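PDB 6JIX: taurine:2-oxoglutarate aminotransferase from Bifidobacterium kashiwanohense PV20-2, which probably transfers the amino group of taurine to 2-oxoglutarate, using pyridoxal 5'-phosphate as its cofactor. Local coordinates for residues A[184-187]-A[188-192]; A[300-303]-A[304-308]; A[425-428]-A[429-433]; A[200-203]-A[204-208]. All coordinates share one frame; numbering follows the deposited sequence.

All four contacts are local, each made within one continuous run of chain. Contact 1 is a surface contact; the other three are partly buried. Contacts 1 and 4 use the same helix, 190-208, contact 1 at its start and contact 4 in its last turns. Contact 3 is the start of helix 426-447, and contact 2 is the end of helix 297-305. The chemistry follows the place. The two helix starts use side-chain oxygens to accept backbone N-H groups. Contact 2 adds ring stacking and CH-pi packing to its backbone bonds and lies against the second subunit. Contact 4 has leucines on its buried side and a polar pair towards a neighbouring helix.

Contact 1 of 4, residues A[184-187]-A[188-192]; sequences YTRG and VDDAT
Asp189 folds back on Tyr184 and Thr185 in the turn that leads into helix 190-208. The carboxylate and the backbone N-H of Asp189 both pair with the backbone of Thr185. Asp189 can be followed outward from its backbone. Its CB packs near Thr185 O, at 3.4 Å. The first torsion of Asp189, chi1 -86°, swings CG back over the turn, and CG comes to 4.0 Å from Tyr184 CB. At the tip, OD2 does most of the touching. It accepts a weak hydrogen bond from Thr185 N, 3.1 Å away and bent to 131° at the hydrogen. The same OD2 touches Tyr184 CB at 3.5 Å and reaches the edge of the tyrosine ring near its plane. Ring and carboxylate are almost perpendicular, 84° apart.

A second weak bond closes the turn, from Asp189 N to Thr185 O at 3.0 Å. Thr185 is thus engaged through both its N-H and its carbonyl. The next residue, Asp190, opens the regular helix, and its OD2 is bonded to the backbone N of Glu232. The guanidinium of Arg186 turns to Glu363 in a salt bridge. The contact is a surface turn that joins helix 179-182 to helix 190-208, away from the bound ligands. The side chains of Asp189 and Asp190 both touch Met179. Val188 CG2 adds an apolar touch, 3.9 Å from Thr185 CB.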
loop_
_atom_site.group_PDB
_atom_site.type_symbol
_atom_site.label_atom_id
_atom_site.label_comp_id
_atom_site.label_asym_id
_atom_site.label_seq_id
_atom_site.Cartn_x
_atom_site.Cartn_y
_atom_site.Cartn_z
ATOM N N TYR A 184 -9.682 -11.196 35.201
ATOM C CA TYR A 184 -10.999 -10.649 35.522
ATOM C C TYR A 184 -12.086 -11.344 34.700
ATOM O O TYR A 184 -11.825 -12.293 33.950
ATOM C CB TYR A 184 -11.024 -9.136 35.306
ATOM C CG TYR A 184 -9.855 -8.401 35.923
ATOM C CD1 TYR A 184 -9.847 -8.054 37.272
ATOM C CD2 TYR A 184 -8.765 -8.053 35.155
ATOM C CE1 TYR A 184 -8.769 -7.378 37.833
ATOM C CE2 TYR A 184 -7.698 -7.383 35.696
ATOM C CZ TYR A 184 -7.702 -7.046 37.032
ATOM O OH TYR A 184 -6.621 -6.376 37.541
ATOM N N THR A 185 -13.318 -10.850 34.844
ATOM C CA THR A 185 -14.512 -11.499 34.293
ATOM C C THR A 185 -15.439 -10.455 33.681
ATOM O O THR A 185 -15.983 -9.616 34.406
ATOM C CB THR A 185 -15.237 -12.298 35.380
ATOM O OG1 THR A 185 -14.299 -13.178 36.016
ATOM C CG2 THR A 185 -16.366 -13.114 34.776
ATOM N N ARG A 186 -15.648 -10.538 32.357
ATOM C CA ARG A 186 -16.364 -9.497 31.613
ATOM C C ARG A 186 -17.729 -9.167 32.210
ATOM O O ARG A 186 -18.236 -8.055 32.033
ATOM C CB ARG A 186 -16.510 -9.901 30.135
ATOM C CG ARG A 186 -16.442 -8.730 29.134
ATOM C CD ARG A 186 -16.062 -9.185 27.708
ATOM N NE ARG A 186 -14.893 -10.075 27.700
ATOM C CZ ARG A 186 -13.649 -9.686 27.403
ATOM N NH1 ARG A 186 -13.415 -8.420 27.082
ATOM N NH2 ARG A 186 -12.627 -10.553 27.436
ATOM N N GLY A 187 -18.360 -10.094 32.896
ATOM C CA GLY A 187 -19.623 -9.657 33.444
ATOM C C GLY A 187 -19.452 -8.667 34.589
ATOM O O GLY A 187 -19.812 -7.494 34.478
ATOM N N VAL A 188 -18.837 -9.121 35.675
ATOM C CA VAL A 188 -18.822 -8.414 36.952
ATOM C C VAL A 188 -17.671 -7.422 37.165
ATOM O O VAL A 188 -17.580 -6.821 38.240
ATOM C CB VAL A 188 -18.865 -9.469 38.078
ATOM C CG1 VAL A 188 -20.266 -10.074 38.164
ATOM C CG2 VAL A 188 -17.845 -10.597 37.803
ATOM N N ASP A 189 -16.687 -7.340 36.251
ATOM C CA ASP A 189 -15.448 -6.643 36.631
ATOM C C ASP A 189 -15.106 -5.374 35.850
ATOM O O ASP A 189 -14.112 -4.713 36.179
ATOM C CB ASP A 189 -14.266 -7.616 36.527
ATOM C CG ASP A 189 -14.098 -8.422 37.777
ATOM O OD1 ASP A 189 -14.486 -7.904 38.855
ATOM O OD2 ASP A 189 -13.627 -9.577 37.679
ATOM N N ASP A 190 -15.963 -4.934 34.935
ATOM C CA ASP A 190 -15.558 -3.907 33.985
ATOM C C ASP A 190 -15.221 -2.584 34.657
ATOM O O ASP A 190 -14.250 -1.932 34.266
ATOM C CB ASP A 190 -16.650 -3.691 32.935
ATOM C CG ASP A 190 -16.922 -4.929 32.133
ATOM O OD1 ASP A 190 -16.496 -6.025 32.576
ATOM O OD2 ASP A 190 -17.554 -4.807 31.067
ATOM N N ALA A 191 -15.981 -2.170 35.671
ATOM C CA ALA A 191 -15.775 -0.831 36.211
ATOM C C ALA A 191 -14.413 -0.685 36.882
ATOM O O ALA A 191 -13.806 0.396 36.810
ATOM C CB ALA A 191 -16.889 -0.508 37.197
ATOM N N THR A 192 -13.910 -1.767 37.496
ATOM C CA THR A 192 -12.592 -1.765 38.134
ATOM C C THR A 192 -11.482 -1.771 37.094
ATOM O O THR A 192 -10.508 -1.005 37.185
ATOM C CB THR A 192 -12.436 -2.993 39.036
ATOM O OG1 THR A 192 -13.521 -3.068 39.960
ATOM C CG2 THR A 192 -11.149 -2.916 39.790
#

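Contact 2 of 4, residues A[300-303]-A[304-308]; sequences SDYF and TDHVL
Tyr302 and His306 stack at the C-terminal end of helix 297-305, where the chain leaves its helical path. Two kinds of ring packing hold this end. The first is an offset stack of Tyr302 on His306. The ring centroids are 4.0 Å apart and the planes only 5° from parallel, with His306 ND1 over the middle of the tyrosine ring. The second is a CH-pi contact. Leu308 CD1 sits over one face of Phe303, 3.6 Å from the ring centroid. Tyr302 CD1 lies over the opposite face, so the phenyl ring is sandwiched.

Hydrogen bonds gather on Tyr302 O. The backbone N of His306 donates to it at 2.9 Å, in the carbonyl plane. His306 ND1 donates to the same oxygen. The ND1 bond, together with the stack, probably fixes the rotation of the imidazole. Further back, Thr304 N bonds to Asp301 O at 2.9 Å.

Phe303 also packs on Met126, Met129 and Val130 of helix 116-131. The contact belongs to the dimer interface: Phe303 meets Met20 of the second subunit, and Leu308 meets its Gln21. The ND1 bond to Tyr302 O is 3.0 Å long, with that oxygen almost in the imidazole plane.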
loop_
_atom_site.group_PDB
_atom_site.type_symbol
_atom_site.label_atom_id
_atom_site.label_comp_id
_atom_site.label_asym_id
_atom_site.label_seq_id
_atom_site.Cartn_x
_atom_site.Cartn_y
_atom_site.Cartn_z
ATOM N N SER A 300 -10.020 18.464 8.281
ATOM C CA SER A 300 -10.172 18.932 6.905
ATOM C C SER A 300 -9.844 20.419 6.802
ATOM O O SER A 300 -9.164 20.856 5.863
ATOM C CB SER A 300 -11.586 18.633 6.402
ATOM O OG SER A 300 -11.861 19.284 5.170
ATOM N N ASP A 301 -10.307 21.208 7.778
ATOM C CA ASP A 301 -10.005 22.637 7.804
ATOM C C ASP A 301 -8.508 22.878 7.861
ATOM O O ASP A 301 -7.990 23.748 7.155
ATOM C CB ASP A 301 -10.668 23.308 9.011
ATOM C CG ASP A 301 -12.158 23.577 8.804
ATOM O OD1 ASP A 301 -12.662 23.407 7.665
ATOM O OD2 ASP A 301 -12.819 23.961 9.795
ATOM N N TYR A 302 -7.794 22.134 8.708
ATOM C CA TYR A 302 -6.353 22.341 8.801
ATOM C C TYR A 302 -5.705 22.226 7.428
ATOM O O TYR A 302 -4.870 23.054 7.046
ATOM C CB TYR A 302 -5.703 21.343 9.774
ATOM C CG TYR A 302 -4.213 21.603 9.906
ATOM C CD1 TYR A 302 -3.298 21.019 9.032
ATOM C CD2 TYR A 302 -3.729 22.478 10.861
ATOM C CE1 TYR A 302 -1.937 21.285 9.127
ATOM C CE2 TYR A 302 -2.373 22.751 10.968
ATOM C CZ TYR A 302 -1.477 22.157 10.105
ATOM O OH TYR A 302 -0.127 22.444 10.219
ATOM N N PHE A 303 -6.084 21.206 6.667
ATOM C CA PHE A 303 -5.488 20.962 5.361
ATOM C C PHE A 303 -6.167 21.753 4.245
ATOM O O PHE A 303 -5.835 21.566 3.069
ATOM C CB PHE A 303 -5.469 19.450 5.086
ATOM C CG PHE A 303 -4.496 18.713 5.965
ATOM C CD1 PHE A 303 -3.119 18.928 5.836
ATOM C CD2 PHE A 303 -4.941 17.857 6.957
ATOM C CE1 PHE A 303 -2.205 18.277 6.662
ATOM C CE2 PHE A 303 -4.036 17.205 7.793
ATOM C CZ PHE A 303 -2.667 17.419 7.647
ATOM N N THR A 304 -7.117 22.621 4.581
ATOM C CA THR A 304 -7.483 23.672 3.644
ATOM C C THR A 304 -6.478 24.822 3.700
ATOM O O THR A 304 -6.117 25.371 2.657
ATOM C CB THR A 304 -8.905 24.169 3.930
ATOM O OG1 THR A 304 -9.816 23.061 3.951
ATOM C CG2 THR A 304 -9.354 25.130 2.866
ATOM N N ASP A 305 -5.971 25.158 4.900
ATOM C CA ASP A 305 -4.957 26.203 5.071
ATOM C C ASP A 305 -3.532 25.708 4.873
ATOM O O ASP A 305 -2.640 26.533 4.646
ATOM C CB ASP A 305 -4.993 26.831 6.475
ATOM C CG ASP A 305 -6.368 27.279 6.901
ATOM O OD1 ASP A 305 -6.961 28.137 6.210
ATOM O OD2 ASP A 305 -6.838 26.795 7.960
ATOM N N HIS A 306 -3.272 24.415 5.057
ATOM C CA HIS A 306 -1.925 23.869 4.951
ATOM C C HIS A 306 -1.886 22.743 3.929
ATOM O O HIS A 306 -2.871 22.032 3.716
ATOM C CB HIS A 306 -1.415 23.366 6.298
ATOM C CG HIS A 306 -1.425 24.411 7.364
ATOM N ND1 HIS A 306 -2.583 24.813 7.994
ATOM C CD2 HIS A 306 -0.423 25.151 7.898
ATOM C CE1 HIS A 306 -2.291 25.749 8.881
ATOM N NE2 HIS A 306 -0.987 25.970 8.843
ATOM N N VAL A 307 -0.736 22.605 3.280
ATOM C CA VAL A 307 -0.563 21.556 2.286
ATOM C C VAL A 307 -0.593 20.203 2.978
ATOM O O VAL A 307 0.109 19.983 3.974
ATOM C CB VAL A 307 0.746 21.767 1.509
ATOM C CG1 VAL A 307 1.068 20.551 0.679
ATOM C CG2 VAL A 307 0.636 22.991 0.633
ATOM N N LEU A 308 -1.423 19.300 2.472
ATOM C CA LEU A 308 -1.418 17.913 2.935
ATOM C C LEU A 308 -0.188 17.219 2.363
ATOM O O LEU A 308 -0.196 16.766 1.217
ATOM C CB LEU A 308 -2.697 17.200 2.505
ATOM C CG LEU A 308 -2.724 15.713 2.845
ATOM C CD1 LEU A 308 -2.737 15.556 4.345
ATOM C CD2 LEU A 308 -3.930 15.043 2.231
#

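Contact 3 of 4, residues A[425-428]-A[429-433]; sequences TAEQ and LEEEL
Glu427 and Glu431 bring two carboxylates together one turn apart on the exposed side of helix 426-447, just past the capping box formed by Thr425 and Gln428. Their planes are nearly perpendicular, at 89°. The modelled spacing is doubtful: it is very short, and Glu431 CG is too close to the Glu427 carbonyl in the model. The pair also touches a crystal neighbour.

The capping box is clearer. Thr425 is the N-cap residue, and its OG1 accepts from Gln428 N at 3.2 Å. In return, Gln428 OE1 accepts from Thr425 N at 3.0 Å, in the plane of the amide carbonyl. Thr425 OG1 donates to the same OE1 from a tilted direction. Gln428 CG lies beside its own backbone N, chi1 -83°, and this carries the amide back to the threonine. Gln428 NE2 is bonded to the hydroxyl of Tyr40, which fixes the turn of the amide. With an alanine here the amide is gone, and Thr425 N and OG1 would probably lose the acceptor they share, with the Tyr40 bond lost as well.

The regular helix starts at once. Leu429 N bonds to Thr425 O at 3.0 Å, almost straight at 175°, and Glu430 N bonds to Ala426 O. On the buried side Leu429 packs on Met343 and Ile346 of helix 336-357. Glu432 reaches Thr50 through OE2. Gln428 O accepts two backbone bonds, from Glu431 N at 2.9 Å and from Glu432 N at 3.0 Å.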
loop_
_atom_site.group_PDB
_atom_site.type_symbol
_atom_site.label_atom_id
_atom_site.label_comp_id
_atom_site.label_asym_id
_atom_site.label_seq_id
_atom_site.Cartn_x
_atom_site.Cartn_y
_atom_site.Cartn_z
ATOM N N THR A 425 -25.941 -17.328 6.365
ATOM C CA THR A 425 -27.321 -17.486 6.791
ATOM C C THR A 425 -27.356 -18.346 8.038
ATOM O O THR A 425 -26.381 -19.033 8.364
ATOM C CB THR A 425 -28.155 -18.131 5.685
ATOM O OG1 THR A 425 -27.674 -19.464 5.458
ATOM C CG2 THR A 425 -28.042 -17.306 4.404
ATOM N N ALA A 426 -28.492 -18.296 8.739
ATOM C CA ALA A 426 -28.675 -19.164 9.898
ATOM C C ALA A 426 -28.401 -20.624 9.540
ATOM O O ALA A 426 -27.674 -21.323 10.258
ATOM C CB ALA A 426 -30.084 -18.999 10.474
ATOM N N GLU A 427 -28.956 -21.104 8.416
ATOM C CA GLU A 427 -28.762 -22.510 8.070
ATOM C C GLU A 427 -27.284 -22.825 7.886
ATOM O O GLU A 427 -26.782 -23.852 8.355
ATOM C CB GLU A 427 -29.549 -22.878 6.806
ATOM C CG GLU A 427 -29.664 -24.410 6.607
ATOM C CD GLU A 427 -29.343 -24.896 5.172
ATOM O OE1 GLU A 427 -28.713 -25.974 5.092
ATOM O OE2 GLU A 427 -29.739 -24.273 4.134
ATOM N N GLN A 428 -26.554 -21.925 7.254
ATOM C CA GLN A 428 -25.136 -22.167 7.053
ATOM C C GLN A 428 -24.399 -22.233 8.387
ATOM O O GLN A 428 -23.585 -23.135 8.618
ATOM C CB GLN A 428 -24.572 -21.077 6.152
ATOM C CG GLN A 428 -24.794 -21.341 4.675
ATOM C CD GLN A 428 -24.486 -20.124 3.816
ATOM O OE1 GLN A 428 -24.894 -19.000 4.144
ATOM N NE2 GLN A 428 -23.759 -20.338 2.714
ATOM N N LEU A 429 -24.654 -21.272 9.272
ATOM C CA LEU A 429 -24.091 -21.349 10.618
ATOM C C LEU A 429 -24.395 -22.707 11.241
ATOM O O LEU A 429 -23.500 -23.388 11.762
ATOM C CB LEU A 429 -24.641 -20.211 11.482
ATOM C CG LEU A 429 -24.051 -18.825 11.185
ATOM C CD1 LEU A 429 -24.747 -17.754 12.000
ATOM C CD2 LEU A 429 -22.559 -18.815 11.439
ATOM N N GLU A 430 -25.661 -23.134 11.168
ATOM C CA GLU A 430 -26.063 -24.404 11.768
ATOM C C GLU A 430 -25.361 -25.599 11.142
ATOM O O GLU A 430 -25.395 -26.689 11.720
ATOM C CB GLU A 430 -27.581 -24.578 11.689
ATOM C CG GLU A 430 -28.293 -24.086 12.954
ATOM C CD GLU A 430 -29.464 -23.164 12.648
ATOM O OE1 GLU A 430 -30.185 -23.427 11.648
ATOM O OE2 GLU A 430 -29.651 -22.177 13.407
ATOM N N GLU A 431 -24.751 -25.434 9.971
ATOM C CA GLU A 431 -24.011 -26.514 9.334
ATOM C C GLU A 431 -22.534 -26.497 9.675
ATOM O O GLU A 431 -21.895 -27.553 9.645
ATOM C CB GLU A 431 -24.116 -26.445 7.801
ATOM C CG GLU A 431 -25.477 -26.077 7.219
ATOM C CD GLU A 431 -25.475 -26.147 5.696
ATOM O OE1 GLU A 431 -24.499 -25.624 5.100
ATOM O OE2 GLU A 431 -26.431 -26.733 5.114
ATOM N N GLU A 432 -21.971 -25.320 9.947
ATOM C CA GLU A 432 -20.530 -25.187 10.146
ATOM C C GLU A 432 -20.118 -25.295 11.599
ATOM O O GLU A 432 -19.107 -25.938 11.900
ATOM C CB GLU A 432 -20.032 -23.849 9.592
ATOM C CG GLU A 432 -20.142 -23.723 8.084
ATOM C CD GLU A 432 -19.493 -24.877 7.336
ATOM O OE1 GLU A 432 -18.469 -25.456 7.812
ATOM O OE2 GLU A 432 -20.037 -25.202 6.258
ATOM N N LEU A 433 -20.884 -24.669 12.498
ATOM C CA LEU A 433 -20.496 -24.630 13.906
ATOM C C LEU A 433 -20.287 -26.013 14.505
ATOM O O LEU A 433 -19.331 -26.176 15.279
ATOM C CB LEU A 433 -21.537 -23.835 14.703
ATOM C CG LEU A 433 -21.456 -22.352 14.341
ATOM C CD1 LEU A 433 -22.407 -21.511 15.166
ATOM C CD2 LEU A 433 -20.011 -21.841 14.476
#

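Contact 4 of 4, residues A[200-203]-A[204-208]; sequences RLDE and QLQYE
Helix 190-208 packs along the seven-stranded central sheet, and its last turns bring residues 200-203 against 204-208. Leu201 and Leu205 lie one turn apart on the buried side. Leu201 CD1 approaches Leu205 CG at 4.1 Å. Both leucines rest on Phe137 of strand 135-139, while Leu201 also meets Phe174 and Ile216, and Leu205 meets Val213.

A polar pair joins Asp202 and Gln206. Gln206 NE2 donates to Asp202 OD1 at 2.9 Å, but the bond is weak, with 130° at the hydrogen. The amide and carboxylate planes are steeply turned, 82° apart. With CG anti to its own backbone N, chi1 -166°, Asp202 carries its carboxylate along the helix towards Gln206. The Tyr245 hydroxyl, on helix 234-245, is hydrogen-bonded to both Asp202 OD1 and Gln206 NE2, and the three groups form a small polar cluster between two helices. A leucine in place of Asp202 would probably leave the Gln206 amide and the Tyr245 hydroxyl without a shared partner, and the amide less firmly placed.

The backbone runs as a regular helix. Leu205 N bonds to Leu201 O at 2.8 Å, nearly straight. Gln206 N bonds to Asp202 O at 2.9 Å and Tyr207 N to Glu203 O at 3.0 Å. The Tyr207 ring sets its edge to that last carbonyl, with CD2 at 3.3 Å from Glu203 O. Such a helix laid on the central sheet is typical of the large domain of fold type I pyridoxal-phosphate enzymes.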
loop_
_atom_site.group_PDB
_atom_site.type_symbol
_atom_site.label_atom_id
_atom_site.label_comp_id
_atom_site.label_asym_id
_atom_site.label_seq_id
_atom_site.Cartn_x
_atom_site.Cartn_y
_atom_site.Cartn_z
ATOM N N ARG A 200 -3.809 4.146 34.514
ATOM C CA ARG A 200 -2.501 3.810 33.957
ATOM C C ARG A 200 -2.194 4.641 32.720
ATOM O O ARG A 200 -1.060 5.107 32.539
ATOM C CB ARG A 200 -2.432 2.331 33.596
ATOM C CG ARG A 200 -2.554 1.359 34.735
ATOM C CD ARG A 200 -2.143 0.003 34.216
ATOM N NE ARG A 200 -2.682 -1.084 35.014
ATOM C CZ ARG A 200 -2.361 -2.360 34.838
ATOM N NH1 ARG A 200 -1.497 -2.714 33.886
ATOM N NH2 ARG A 200 -2.907 -3.279 35.618
ATOM N N LEU A 201 -3.178 4.797 31.829
ATOM C CA LEU A 201 -2.936 5.555 30.606
ATOM C C LEU A 201 -2.765 7.043 30.909
ATOM O O LEU A 201 -1.818 7.677 30.434
ATOM C CB LEU A 201 -4.069 5.310 29.613
ATOM C CG LEU A 201 -4.071 6.156 28.340
ATOM C CD1 LEU A 201 -2.780 5.964 27.514
ATOM C CD2 LEU A 201 -5.317 5.863 27.517
ATOM N N ASP A 202 -3.660 7.611 31.719
ATOM C CA ASP A 202 -3.509 8.996 32.162
ATOM C C ASP A 202 -2.131 9.231 32.786
ATOM O O ASP A 202 -1.439 10.210 32.467
ATOM C CB ASP A 202 -4.626 9.339 33.159
ATOM C CG ASP A 202 -4.759 10.828 33.412
ATOM O OD1 ASP A 202 -4.086 11.620 32.737
ATOM O OD2 ASP A 202 -5.547 11.221 34.291
ATOM N N GLU A 203 -1.708 8.326 33.675
ATOM C CA GLU A 203 -0.424 8.512 34.341
ATOM C C GLU A 203 0.721 8.460 33.341
ATOM O O GLU A 203 1.668 9.244 33.439
ATOM C CB GLU A 203 -0.235 7.468 35.430
ATOM C CG GLU A 203 0.474 8.027 36.651
ATOM C CD GLU A 203 0.707 6.981 37.736
ATOM O OE1 GLU A 203 0.593 5.761 37.445
ATOM O OE2 GLU A 203 1.005 7.387 38.883
ATOM N N GLN A 204 0.660 7.529 32.384
ATOM C CA GLN A 204 1.706 7.446 31.374
ATOM C C GLN A 204 1.688 8.661 30.455
ATOM O O GLN A 204 2.750 9.209 30.122
ATOM C CB GLN A 204 1.569 6.161 30.571
ATOM C CG GLN A 204 2.717 5.968 29.610
ATOM C CD GLN A 204 2.608 4.704 28.819
ATOM O OE1 GLN A 204 1.542 4.110 28.750
ATOM N NE2 GLN A 204 3.709 4.275 28.218
ATOM N N LEU A 205 0.500 9.117 30.054
ATOM C CA LEU A 205 0.424 10.364 29.298
ATOM C C LEU A 205 1.083 11.500 30.070
ATOM O O LEU A 205 1.875 12.269 29.514
ATOM C CB LEU A 205 -1.027 10.708 28.972
ATOM C CG LEU A 205 -1.729 9.867 27.907
ATOM C CD1 LEU A 205 -3.229 10.127 27.945
ATOM C CD2 LEU A 205 -1.138 10.167 26.525
ATOM N N GLN A 206 0.789 11.608 31.368
ATOM C CA GLN A 206 1.396 12.673 32.163
ATOM C C GLN A 206 2.912 12.552 32.189
ATOM O O GLN A 206 3.617 13.562 32.113
ATOM C CB GLN A 206 0.863 12.645 33.596
ATOM C CG GLN A 206 -0.278 13.604 33.852
ATOM C CD GLN A 206 -1.138 13.173 35.017
ATOM O OE1 GLN A 206 -0.679 13.127 36.157
ATOM N NE2 GLN A 206 -2.391 12.853 34.738
ATOM N N TYR A 207 3.438 11.329 32.281
ATOM C CA TYR A 207 4.883 11.136 32.348
ATOM C C TYR A 207 5.569 11.248 30.986
ATOM O O TYR A 207 6.801 11.317 30.935
ATOM C CB TYR A 207 5.201 9.787 33.019
ATOM C CG TYR A 207 5.391 9.912 34.531
ATOM C CD1 TYR A 207 6.650 10.174 35.089
ATOM C CD2 TYR A 207 4.305 9.802 35.398
ATOM C CE1 TYR A 207 6.806 10.318 36.464
ATOM C CE2 TYR A 207 4.452 9.939 36.767
ATOM C CZ TYR A 207 5.695 10.194 37.302
ATOM O OH TYR A 207 5.809 10.325 38.674
ATOM N N GLU A 208 4.814 11.302 29.887
ATOM C CA GLU A 208 5.383 11.569 28.575
ATOM C C GLU A 208 5.187 13.012 28.120
ATOM O O GLU A 208 5.741 13.395 27.083
ATOM C CB GLU A 208 4.775 10.621 27.539
ATOM C CG GLU A 208 5.164 9.165 27.709
ATOM C CD GLU A 208 6.605 8.924 27.366
ATOM O OE1 GLU A 208 7.274 9.917 26.988
ATOM O OE2 GLU A 208 7.064 7.754 27.455
#